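Local coordinates for protein PrgX (Enterococcus faecalis, PDB 2AWI) that acts as the receptor for the peptide sex pheromone cCF10 and probably binds DNA as a repressor controlling plasmid conjugation in its host, at residues Q10-Q13 against H18-D21; G25-S30 against V44-K49; E100-R103 against Q108-S111; G115-A120 against L160-Y165; I263-I266 against I272-S275. The protein carries 1 engineered substitution. All blocks are in the same frame, centred on the assembly; numbering follows the deposited sequence.

Interaction 1. Residues Q10-Q13 against H18-D21; sequences QIRQ and HQID
The flat guanidinium of Arg12 lies under the CG methylene of Gln19, which is centred over one of its faces, 3.6 Å above the plane; the nearest pair is Arg12 CZ to Gln19 CG at 3.7 Å. Arg12 leaves helix 4-14 with its first two torsions fully extended, then bends at chi3 (66°), and that bend turns the end of the chain so that it presents a face, not its nitrogens, to Gln19. The amide of Gln19 is tilted only 23° from the guanidinium plane, although the two side chains cross obliquely. Further back along the arginine, CD comes up to the carbonyl of His18, with Arg12 CD to His18 O at 3.9 Å.

On the other side of the contact, Asp21 folds back toward the chain ahead of it: His18 N donates to Asp21 OD2 at 3.1 Å, a fairly straight bond (165°) that takes the anti lone pair of the carboxylate. This bond probably helps to hold the turn that leads into helix 19-23.

The place is the helix-turn-helix domain, where helix 4-14 packs against the pair formed by helices 19-23 and 29-36. Arg12 NE makes a salt bridge with Glu36 and its NH1 bonds to the backbone O of Tyr17, while Tyr32 and Leu54 also pack on its side chain. An arginine–glutamate pair in a similar place is known from phage repressors. With its polar edge committed to such partners, the buried cation can offer its face to a plain methylene, and the charge is probably offset by Glu36.

Interaction 2. Residues G25-S30 against V44-K49; sequences GIMSKS and VEELSK
Selenomethionine Met27 starts toward Glu46 from the crowded position, its CG between the backbone N and the carbonyl carbon (chi1 59°), and a second bend at chi3 (67°) swings the terminal methyl across the carboxylate of Glu46. Ile26, next to it, holds CG1 beside its own backbone N and extends from there, which carries CD1 to Lys49.

The two pairs meet differently. Met27 and Glu46 cross at about a right angle, and one methyl does all the touching: Met27 CE is 3.3 Å from Glu46 OE2 and 3.4 Å from Glu46 CD. Ile26 and Lys49 instead slide past each other in opposite directions, Ile26 CD1 resting on Lys49 CB at 3.6 Å and on Lys49 CD at 3.9 Å, so the lysine serves here through its aliphatic stem.

These residues of 25-30 form the turn of the helix-turn-helix and the start of helix 29-36, in this family usually the helix that reads DNA. Ser28 is its N-cap and bonds through OG to the N of Val31; Ser28 OG and Ser30 OG are also hydrogen-bonded to each other at 2.8 Å. Through Ile26 and Met27 the turn leans on helix 44-54, where Phe50 touches both.

The charged ends find partners within or just ahead of that helix. Lys49 NZ forms a salt bridge with Glu45 OE2 at 3.1 Å, one turn back, although Glu45 is poorly ordered. Glu46 OE1 accepts from the N of Ser43 just ahead of the helix, and its OE2 has a long, weak ion pair with Arg40.

Interaction 3. Residues E100-R103 against Q108-S111; sequences EPKR and QYFS
Lys102, at the end of helix 92-102, and Arg103, just past it, meet Tyr109 and Phe110 in the first turns of helix 107-122, the two helices making an alpha-helical hairpin in the TPR region of the receptor.

Two backbone oxygens press against carbon. Lys102 O lies 3.3 Å from Tyr109 CB, and it also accepts from the hydroxyl of Thr105 within the turn. Arg103 O meets Phe110 more closely still, 3.0 Å from Phe110 CA, and it is not hydrogen-bonded to Phe110 N, where the angle is poor.

Among the side chains, Lys102 bends at chi3 (62°) and passes CE over one face of the Tyr109 ring. Its ammonium then comes out near the phenol end, Lys102 NZ being 3.6 Å from Tyr109 OH.

Charged and polar bonds fix Arg103 on its own side. NH1 donates to Glu100 O in the guanidinium plane, and the backbone N of Arg103 reaches the same oxygen from the opposite face of the carbonyl. The carboxylate of Glu100 adds a charge contact from well out of the guanidinium plane, while NE makes a salt bridge with Asp137 of helix 128-142, a helix that also packs on Phe110.

The Phe110 ring, its CG anti to the backbone N (chi1 -171°), turns its edge to the carbonyl: Arg103 O sits in the ring plane, 3.3 Å from Phe110 CD1.

Interaction 4. Residues G115-A120 against L160-Y165; sequences GYISIA and LNVLPY
The amide of Asn161 is the flat group here, and it meets Ser118 at its nitrogen end. Ser118 OG stands almost straight off the CG-ND2 bond of Asn161, so it falls between the two N-H directions; the 2.8 Å from Asn161 ND2 to Ser118 OG is therefore close but has too poor an angle for a hydrogen bond.

Beside this polar pair the contact is aliphatic. Val162 holds CG1 beside its backbone N (chi1 -59°), which lets that methyl settle onto the helix backbone, 3.5 Å from Ser118 CA. Its CB and CG2 face Ile117, the two side chains crossing at about a right angle, and Ile117 CG2 approaches Val162 CB to 3.8 Å. Phe130 of helix 128-142 packs on both Ile117 and Val162, so helix 128-142 borders the apolar part, while Asn161 is exposed to solvent.

Segment 160-165 is the loop between helices 150-159 and 165-172, and segment 115-120 belongs to helix 107-122. A loop between two helices resting on the flank of a neighbouring helix fits the all-helical build of this TPR region, where helices and their connecting loops pack side by side.

Interaction 5. Residues I263-I266 against I272-S275; sequences IFKI and IHRS
Phe264 and His273 bring the two backbones to 5.4 Å between their CA atoms, where the last turn of helix 251-266 meets the first turns of helix 270-286. With only a short connection between them, the helices form an alpha-helical hairpin in the C-terminal TPR region, and the contact lies close to its turn.

Two side-chain pairs carry it, each a CH-pi contact. In the first, the branch methyl CG2 of Ile272 sits centrally over one face of the Phe264 ring, 3.5 Å from the centroid and 11° off the ring normal. Ile272 sets CG2 anti to its backbone N, and this directs the methyl onto the ring. In the second, Lys265 and His273 run side by side, pointing the same way. Lys265 CB lies over the imidazole, nearer its rim: the closest pair is Lys265 CB to His273 CD2 at 3.5 Å, and the line from CB to the centroid is 30° from the normal. The lysine then bends at chi3 (66°), and its NZ makes a weak bond to Asn262.

Around the pairs, Tyr298 meets the His273 ring edge-to-face, and Leu234 of helix 230-248 packs on Phe264. Ile263, the neighbour of Phe264, packs against Ile263 of the second subunit. Ile272 also touches the ring rim, its CD1 standing 4.1 Å from Phe264 CE1.

How the interactions relate
The five contacts come in series along the chain and fall into two separate groups. Interactions 1 and 2, with centres 12 Å apart, share the helix-turn-helix domain, their segments adjoining where helix 19-23 leads on to helix 29-36. Interactions 3, 4 and 5 belong to the TPR region; 3 and 4 both use helix 107-122, with centres 14 Å apart, and the centres of 4 and 5 are 25 Å apart. Between the groups the centres are 38 to 50 Å apart, as expected of a probable DNA-binding part set off from the regulatory part. Interactions 1, 2, 3 and 5 touch the second subunit, so both parts join in the assembly; interaction 4 touches no other chain.

Interaction 1. Residues Q10-Q13 against H18-D21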
# COMPACT_ATOMS: atom_id res chain seq x y z
N GLN A 10 -29.33 9.41 46.34
CA GLN A 10 -28.19 8.55 46.07
C GLN A 10 -26.92 9.38 45.88
O GLN A 10 -25.90 9.14 46.53
CB GLN A 10 -28.43 7.73 44.80
CG GLN A 10 -27.17 7.04 44.27
CD GLN A 10 -27.14 6.88 42.75
OE1 GLN A 10 -26.11 6.54 42.17
NE2 GLN A 10 -28.28 7.12 42.10
N ILE A 11 -27.00 10.37 44.99
CA ILE A 11 -25.86 11.23 44.69
C ILE A 11 -25.46 12.08 45.89
O ILE A 11 -24.28 12.14 46.25
CB ILE A 11 -26.17 12.16 43.47
CG1 ILE A 11 -26.66 11.32 42.29
CG2 ILE A 11 -24.92 12.93 43.06
CD1 ILE A 11 -27.06 12.13 41.06
N ARG A 12 -26.45 12.72 46.51
CA ARG A 12 -26.18 13.54 47.68
C ARG A 12 -25.44 12.77 48.78
O ARG A 12 -24.46 13.26 49.34
CB ARG A 12 -27.49 14.10 48.25
CG ARG A 12 -27.32 14.80 49.60
CD ARG A 12 -28.61 15.37 50.13
NE ARG A 12 -29.61 14.36 50.48
CZ ARG A 12 -29.53 13.53 51.51
NH1 ARG A 12 -28.49 13.57 52.34
NH2 ARG A 12 -30.50 12.66 51.73
N GLN A 13 -25.88 11.55 49.07
CA GLN A 13 -25.23 10.75 50.11
C GLN A 13 -23.88 10.19 49.67
O GLN A 13 -23.00 9.99 50.50
CB GLN A 13 -26.16 9.63 50.59
CG GLN A 13 -27.45 10.17 51.18
CD GLN A 13 -28.27 9.11 51.85
OE1 GLN A 13 -28.48 8.02 51.31
NE2 GLN A 13 -28.77 9.41 53.05
N HIS A 18 -25.34 16.89 53.15
CA HIS A 18 -26.50 16.75 54.01
C HIS A 18 -27.66 17.45 53.31
O HIS A 18 -27.44 18.26 52.40
CB HIS A 18 -26.24 17.39 55.38
CG HIS A 18 -25.19 16.69 56.17
ND1 HIS A 18 -25.28 15.36 56.53
CD2 HIS A 18 -24.00 17.13 56.66
CE1 HIS A 18 -24.20 15.01 57.21
NE2 HIS A 18 -23.41 16.07 57.31
N GLN A 19 -28.88 17.14 53.73
CA GLN A 19 -30.04 17.74 53.11
C GLN A 19 -30.00 19.27 53.07
O GLN A 19 -30.42 19.87 52.07
CB GLN A 19 -31.31 17.24 53.80
CG GLN A 19 -31.45 15.72 53.73
CD GLN A 19 -32.77 15.20 54.26
OE1 GLN A 19 -33.83 15.46 53.69
NE2 GLN A 19 -32.72 14.44 55.35
N ILE A 20 -29.49 19.89 54.14
CA ILE A 20 -29.38 21.34 54.23
C ILE A 20 -28.56 21.93 53.08
O ILE A 20 -28.89 22.99 52.56
CB ILE A 20 -28.67 21.80 55.54
CG1 ILE A 20 -27.99 20.61 56.19
CG2 ILE A 20 -29.66 22.50 56.47
CD1 ILE A 20 -27.08 20.99 57.32
N ASP A 21 -27.47 21.24 52.72
CA ASP A 21 -26.60 21.72 51.65
C ASP A 21 -27.30 21.81 50.32
O ASP A 21 -26.86 22.53 49.43
CB ASP A 21 -25.36 20.82 51.53
CG ASP A 21 -24.50 20.83 52.79
OD1 ASP A 21 -24.12 21.93 53.25
OD2 ASP A 21 -24.20 19.73 53.30

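Interaction 2. Residues G25-S30 against V44-K49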
# COMPACT_ATOMS: atom_id res chain seq x y z
N GLY A 25 -31.99 27.88 50.89
CA GLY A 25 -32.08 28.95 49.91
C GLY A 25 -32.95 28.59 48.73
O GLY A 25 -33.24 29.44 47.89
N ILE A 26 -33.38 27.33 48.66
CA ILE A 26 -34.20 26.88 47.56
C ILE A 26 -35.60 26.42 47.98
O ILE A 26 -36.59 26.77 47.34
CB ILE A 26 -33.50 25.74 46.78
CG1 ILE A 26 -32.12 26.22 46.31
CG2 ILE A 26 -34.35 25.32 45.60
CD1 ILE A 26 -31.30 25.17 45.58
N MSE A 27 -35.68 25.63 49.04
CA MSE A 27 -36.97 25.15 49.54
C MSE A 27 -36.85 24.71 50.99
O MSE A 27 -35.76 24.46 51.48
CB MSE A 27 -37.48 23.98 48.68
CG MSE A 27 -36.56 22.76 48.62
SE MSE A 27 -37.36 21.29 47.60
CE MSE A 27 -37.34 22.13 45.83
N SER A 28 -37.99 24.62 51.67
CA SER A 28 -38.02 24.24 53.07
C SER A 28 -37.50 22.82 53.28
O SER A 28 -37.50 22.01 52.35
CB SER A 28 -39.44 24.33 53.62
OG SER A 28 -40.25 23.27 53.14
N LYS A 29 -37.07 22.54 54.50
CA LYS A 29 -36.56 21.22 54.84
C LYS A 29 -37.66 20.19 54.60
O LYS A 29 -37.42 19.14 54.00
CB LYS A 29 -36.15 21.19 56.31
CG LYS A 29 -35.72 19.83 56.81
CD LYS A 29 -35.40 19.86 58.30
CE LYS A 29 -35.02 18.47 58.81
NZ LYS A 29 -34.68 18.46 60.26
N SER A 30 -38.86 20.50 55.06
CA SER A 30 -40.00 19.60 54.92
C SER A 30 -40.28 19.23 53.46
O SER A 30 -40.40 18.05 53.13
CB SER A 30 -41.24 20.23 55.54
OG SER A 30 -41.47 21.54 55.03
N VAL A 44 -37.98 22.17 36.90
CA VAL A 44 -36.74 22.11 36.13
C VAL A 44 -35.67 23.00 36.74
O VAL A 44 -34.51 22.61 36.84
CB VAL A 44 -36.96 22.53 34.66
CG1 VAL A 44 -35.65 22.49 33.90
CG2 VAL A 44 -37.95 21.59 34.01
N GLU A 45 -36.05 24.21 37.15
CA GLU A 45 -35.10 25.13 37.74
C GLU A 45 -34.54 24.56 39.05
O GLU A 45 -33.34 24.65 39.30
CB GLU A 45 -35.76 26.49 38.01
CG GLU A 45 -34.83 27.49 38.69
CD GLU A 45 -35.42 28.88 38.82
OE1 GLU A 45 -35.66 29.53 37.77
OE2 GLU A 45 -35.65 29.33 39.96
N GLU A 46 -35.42 23.99 39.88
CA GLU A 46 -34.99 23.41 41.15
C GLU A 46 -33.97 22.31 40.91
O GLU A 46 -32.93 22.27 41.56
CB GLU A 46 -36.20 22.85 41.91
CG GLU A 46 -37.24 23.89 42.25
CD GLU A 46 -38.52 23.29 42.82
OE1 GLU A 46 -38.92 22.19 42.37
OE2 GLU A 46 -39.14 23.92 43.69
N LEU A 47 -34.27 21.41 39.98
CA LEU A 47 -33.36 20.32 39.68
C LEU A 47 -32.03 20.87 39.17
O LEU A 47 -30.96 20.37 39.52
CB LEU A 47 -33.97 19.38 38.64
CG LEU A 47 -33.10 18.21 38.16
CD1 LEU A 47 -32.57 17.41 39.35
CD2 LEU A 47 -33.92 17.33 37.23
N SER A 48 -32.09 21.92 38.35
CA SER A 48 -30.88 22.53 37.83
C SER A 48 -30.07 23.11 39.00
O SER A 48 -28.84 23.04 39.02
CB SER A 48 -31.23 23.63 36.82
OG SER A 48 -30.06 24.23 36.28
N LYS A 49 -30.76 23.67 39.98
CA LYS A 49 -30.10 24.22 41.16
C LYS A 49 -29.48 23.11 42.01
O LYS A 49 -28.31 23.21 42.41
CB LYS A 49 -31.08 25.02 42.01
CG LYS A 49 -31.32 26.43 41.50
CD LYS A 49 -32.35 27.17 42.35
CE LYS A 49 -32.64 28.55 41.77
NZ LYS A 49 -33.81 29.20 42.44

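Interaction 3. Residues E100-R103 against Q108-S111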
# COMPACT_ATOMS: atom_id res chain seq x y z
N GLU A 100 -51.35 2.77 12.75
CA GLU A 100 -51.81 3.38 11.50
C GLU A 100 -52.77 4.55 11.72
O GLU A 100 -52.56 5.64 11.19
CB GLU A 100 -52.46 2.32 10.60
CG GLU A 100 -52.58 2.69 9.13
CD GLU A 100 -53.60 3.78 8.87
OE1 GLU A 100 -54.74 3.66 9.36
OE2 GLU A 100 -53.27 4.76 8.16
N PRO A 101 -53.83 4.34 12.51
CA PRO A 101 -54.82 5.39 12.80
C PRO A 101 -54.25 6.57 13.57
O PRO A 101 -54.73 7.70 13.42
CB PRO A 101 -55.88 4.65 13.61
CG PRO A 101 -55.78 3.25 13.11
CD PRO A 101 -54.29 3.05 13.05
N LYS A 102 -53.25 6.31 14.40
CA LYS A 102 -52.62 7.35 15.22
C LYS A 102 -51.37 7.97 14.60
O LYS A 102 -50.69 8.76 15.25
CB LYS A 102 -52.25 6.76 16.58
CG LYS A 102 -53.39 6.05 17.29
CD LYS A 102 -52.94 5.38 18.58
CE LYS A 102 -52.40 6.38 19.59
NZ LYS A 102 -52.04 5.74 20.88
N ARG A 103 -51.07 7.63 13.36
CA ARG A 103 -49.87 8.13 12.70
C ARG A 103 -49.70 9.64 12.59
O ARG A 103 -48.61 10.12 12.29
CB ARG A 103 -49.74 7.51 11.31
CG ARG A 103 -50.76 8.01 10.31
CD ARG A 103 -50.60 7.34 8.96
NE ARG A 103 -51.43 8.00 7.95
CZ ARG A 103 -52.75 8.08 8.01
NH1 ARG A 103 -53.41 7.53 9.03
NH2 ARG A 103 -53.42 8.73 7.07
N GLN A 108 -43.82 12.16 16.47
CA GLN A 108 -43.23 10.92 16.97
C GLN A 108 -44.00 9.74 16.40
O GLN A 108 -43.42 8.86 15.76
CB GLN A 108 -43.27 10.89 18.50
CG GLN A 108 -42.29 11.86 19.14
CD GLN A 108 -40.84 11.43 18.96
OE1 GLN A 108 -39.92 12.25 19.01
NE2 GLN A 108 -40.63 10.14 18.75
N TYR A 109 -45.32 9.71 16.61
CA TYR A 109 -46.14 8.63 16.08
C TYR A 109 -46.00 8.49 14.57
O TYR A 109 -46.05 7.38 14.04
CB TYR A 109 -47.62 8.84 16.45
CG TYR A 109 -47.96 8.32 17.83
CD1 TYR A 109 -47.93 6.95 18.10
CD2 TYR A 109 -48.28 9.20 18.87
CE1 TYR A 109 -48.20 6.47 19.38
CE2 TYR A 109 -48.54 8.72 20.15
CZ TYR A 109 -48.50 7.36 20.40
OH TYR A 109 -48.74 6.89 21.67
N PHE A 110 -45.81 9.60 13.87
CA PHE A 110 -45.64 9.48 12.43
C PHE A 110 -44.35 8.71 12.19
O PHE A 110 -44.32 7.79 11.37
CB PHE A 110 -45.55 10.85 11.76
CG PHE A 110 -45.59 10.78 10.26
CD1 PHE A 110 -46.68 10.19 9.62
CD2 PHE A 110 -44.53 11.26 9.49
CE1 PHE A 110 -46.71 10.08 8.23
CE2 PHE A 110 -44.56 11.15 8.10
CZ PHE A 110 -45.65 10.57 7.47
N SER A 111 -43.30 9.09 12.91
CA SER A 111 -42.01 8.43 12.79
C SER A 111 -42.14 6.93 13.08
O SER A 111 -41.55 6.11 12.40
CB SER A 111 -41.00 9.07 13.75
OG SER A 111 -39.69 8.57 13.51

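Interaction 4. Residues G115-A120 against L160-Y165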
# COMPACT_ATOMS: atom_id res chain seq x y z
N GLY A 115 -42.00 3.41 10.64
CA GLY A 115 -41.21 2.29 11.13
C GLY A 115 -41.90 1.00 10.74
O GLY A 115 -41.25 -0.00 10.40
N TYR A 116 -43.23 1.01 10.79
CA TYR A 116 -44.02 -0.16 10.41
C TYR A 116 -44.00 -0.34 8.89
O TYR A 116 -43.93 -1.46 8.40
CB TYR A 116 -45.46 -0.01 10.89
CG TYR A 116 -45.66 -0.28 12.37
CD1 TYR A 116 -45.10 0.55 13.34
CD2 TYR A 116 -46.42 -1.37 12.79
CE1 TYR A 116 -45.31 0.31 14.70
CE2 TYR A 116 -46.63 -1.63 14.14
CZ TYR A 116 -46.07 -0.79 15.09
OH TYR A 116 -46.29 -1.05 16.42
N ILE A 117 -44.07 0.77 8.16
CA ILE A 117 -44.06 0.69 6.70
C ILE A 117 -42.76 0.05 6.24
O ILE A 117 -42.75 -0.78 5.33
CB ILE A 117 -44.17 2.09 6.06
CG1 ILE A 117 -45.52 2.71 6.42
CG2 ILE A 117 -44.03 1.99 4.54
CD1 ILE A 117 -46.72 1.90 5.97
N SER A 118 -41.67 0.42 6.89
CA SER A 118 -40.36 -0.12 6.56
C SER A 118 -40.38 -1.63 6.75
O SER A 118 -39.96 -2.38 5.87
CB SER A 118 -39.30 0.50 7.47
OG SER A 118 -38.01 0.04 7.13
N ILE A 119 -40.87 -2.07 7.91
CA ILE A 119 -40.96 -3.49 8.23
C ILE A 119 -41.74 -4.24 7.15
O ILE A 119 -41.28 -5.26 6.63
CB ILE A 119 -41.65 -3.71 9.60
CG1 ILE A 119 -40.71 -3.29 10.73
CG2 ILE A 119 -42.05 -5.16 9.75
CD1 ILE A 119 -41.38 -3.23 12.09
N ALA A 120 -42.92 -3.72 6.81
CA ALA A 120 -43.78 -4.33 5.80
C ALA A 120 -43.08 -4.44 4.44
O ALA A 120 -43.18 -5.47 3.77
CB ALA A 120 -45.06 -3.52 5.66
N LEU A 160 -36.76 8.39 3.40
CA LEU A 160 -35.79 8.00 2.39
C LEU A 160 -35.68 6.48 2.35
O LEU A 160 -35.11 5.92 1.42
CB LEU A 160 -34.41 8.59 2.70
CG LEU A 160 -34.15 10.07 2.39
CD1 LEU A 160 -32.77 10.48 2.89
CD2 LEU A 160 -34.23 10.29 0.89
N ASN A 161 -36.25 5.84 3.36
CA ASN A 161 -36.21 4.39 3.48
C ASN A 161 -37.40 3.66 2.87
O ASN A 161 -37.31 2.47 2.56
CB ASN A 161 -36.09 4.02 4.96
CG ASN A 161 -35.52 2.63 5.17
OD1 ASN A 161 -34.34 2.39 4.91
ND2 ASN A 161 -36.36 1.71 5.63
N VAL A 162 -38.52 4.35 2.70
CA VAL A 162 -39.71 3.72 2.14
C VAL A 162 -40.37 4.54 1.04
O VAL A 162 -41.56 4.35 0.74
CB VAL A 162 -40.75 3.45 3.25
CG1 VAL A 162 -40.16 2.56 4.33
CG2 VAL A 162 -41.21 4.77 3.86
N LEU A 163 -39.62 5.43 0.42
CA LEU A 163 -40.18 6.28 -0.62
C LEU A 163 -39.13 6.62 -1.68
O LEU A 163 -37.95 6.76 -1.36
CB LEU A 163 -40.71 7.57 0.01
CG LEU A 163 -42.13 8.05 -0.28
CD1 LEU A 163 -43.12 6.92 -0.07
CD2 LEU A 163 -42.45 9.23 0.63
N PRO A 164 -39.55 6.75 -2.95
CA PRO A 164 -38.57 7.09 -3.99
C PRO A 164 -37.92 8.40 -3.58
O PRO A 164 -38.58 9.29 -3.04
CB PRO A 164 -39.44 7.23 -5.23
CG PRO A 164 -40.54 6.23 -4.98
CD PRO A 164 -40.88 6.48 -3.53
N TYR A 165 -36.62 8.53 -3.84
CA TYR A 165 -35.90 9.74 -3.47
C TYR A 165 -36.61 11.06 -3.79
O TYR A 165 -36.69 11.95 -2.95
CB TYR A 165 -34.52 9.74 -4.12
CG TYR A 165 -33.70 10.97 -3.79
CD1 TYR A 165 -33.17 11.15 -2.51
CD2 TYR A 165 -33.50 11.97 -4.74
CE1 TYR A 165 -32.46 12.30 -2.18
CE2 TYR A 165 -32.79 13.13 -4.42
CZ TYR A 165 -32.27 13.29 -3.14
OH TYR A 165 -31.58 14.43 -2.82

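Interaction 5. Residues I263-I266 against I272-S275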
# COMPACT_ATOMS: atom_id res chain seq x y z
N ILE A 263 -10.21 1.18 6.44
CA ILE A 263 -10.15 1.68 7.81
C ILE A 263 -11.29 1.11 8.64
O ILE A 263 -11.10 0.71 9.79
CB ILE A 263 -10.22 3.22 7.85
CG1 ILE A 263 -8.83 3.80 7.56
CG2 ILE A 263 -10.70 3.70 9.20
CD1 ILE A 263 -7.76 3.33 8.53
N PHE A 264 -12.48 1.06 8.05
CA PHE A 264 -13.65 0.54 8.74
C PHE A 264 -13.42 -0.92 9.11
O PHE A 264 -13.94 -1.41 10.10
CB PHE A 264 -14.90 0.68 7.86
CG PHE A 264 -15.53 2.05 7.90
CD1 PHE A 264 -16.09 2.53 9.09
CD2 PHE A 264 -15.52 2.88 6.79
CE1 PHE A 264 -16.64 3.82 9.16
CE2 PHE A 264 -16.05 4.17 6.85
CZ PHE A 264 -16.61 4.64 8.04
N LYS A 265 -12.63 -1.61 8.29
CA LYS A 265 -12.34 -3.01 8.56
C LYS A 265 -11.43 -3.09 9.77
O LYS A 265 -11.70 -3.84 10.71
CB LYS A 265 -11.64 -3.66 7.36
CG LYS A 265 -11.35 -5.15 7.57
CD LYS A 265 -10.30 -5.67 6.59
CE LYS A 265 -8.93 -5.03 6.84
NZ LYS A 265 -7.84 -5.59 5.98
N ILE A 266 -10.35 -2.32 9.74
CA ILE A 266 -9.38 -2.31 10.83
C ILE A 266 -10.00 -2.02 12.20
O ILE A 266 -9.79 -2.78 13.14
CB ILE A 266 -8.27 -1.28 10.56
CG1 ILE A 266 -7.57 -1.59 9.24
CG2 ILE A 266 -7.26 -1.31 11.68
CD1 ILE A 266 -6.43 -0.66 8.91
N ILE A 272 -20.65 -1.69 8.41
CA ILE A 272 -20.35 -0.55 7.56
C ILE A 272 -19.36 -0.96 6.47
O ILE A 272 -19.49 -0.57 5.31
CB ILE A 272 -19.78 0.61 8.38
CG1 ILE A 272 -20.90 1.29 9.16
CG2 ILE A 272 -19.06 1.59 7.46
CD1 ILE A 272 -20.42 2.41 10.09
N HIS A 273 -18.35 -1.74 6.85
CA HIS A 273 -17.35 -2.21 5.90
C HIS A 273 -18.04 -3.02 4.82
O HIS A 273 -17.75 -2.89 3.63
CB HIS A 273 -16.31 -3.08 6.60
CG HIS A 273 -15.30 -3.68 5.67
ND1 HIS A 273 -15.38 -4.99 5.23
CD2 HIS A 273 -14.20 -3.15 5.08
CE1 HIS A 273 -14.37 -5.23 4.42
NE2 HIS A 273 -13.64 -4.14 4.31
N ARG A 274 -18.97 -3.86 5.26
CA ARG A 274 -19.74 -4.72 4.39
C ARG A 274 -20.53 -3.88 3.38
O ARG A 274 -20.41 -4.08 2.17
CB ARG A 274 -20.70 -5.54 5.26
CG ARG A 274 -21.44 -6.67 4.56
CD ARG A 274 -22.53 -7.21 5.49
NE ARG A 274 -23.05 -8.52 5.10
CZ ARG A 274 -23.63 -8.78 3.93
NH1 ARG A 274 -23.77 -7.83 3.02
NH2 ARG A 274 -24.09 -10.01 3.68
N SER A 275 -21.32 -2.94 3.88
CA SER A 275 -22.14 -2.09 3.01
C SER A 275 -21.33 -1.23 2.04
O SER A 275 -21.75 -1.02 0.90
CB SER A 275 -23.05 -1.19 3.85
OG SER A 275 -22.48 0.09 4.02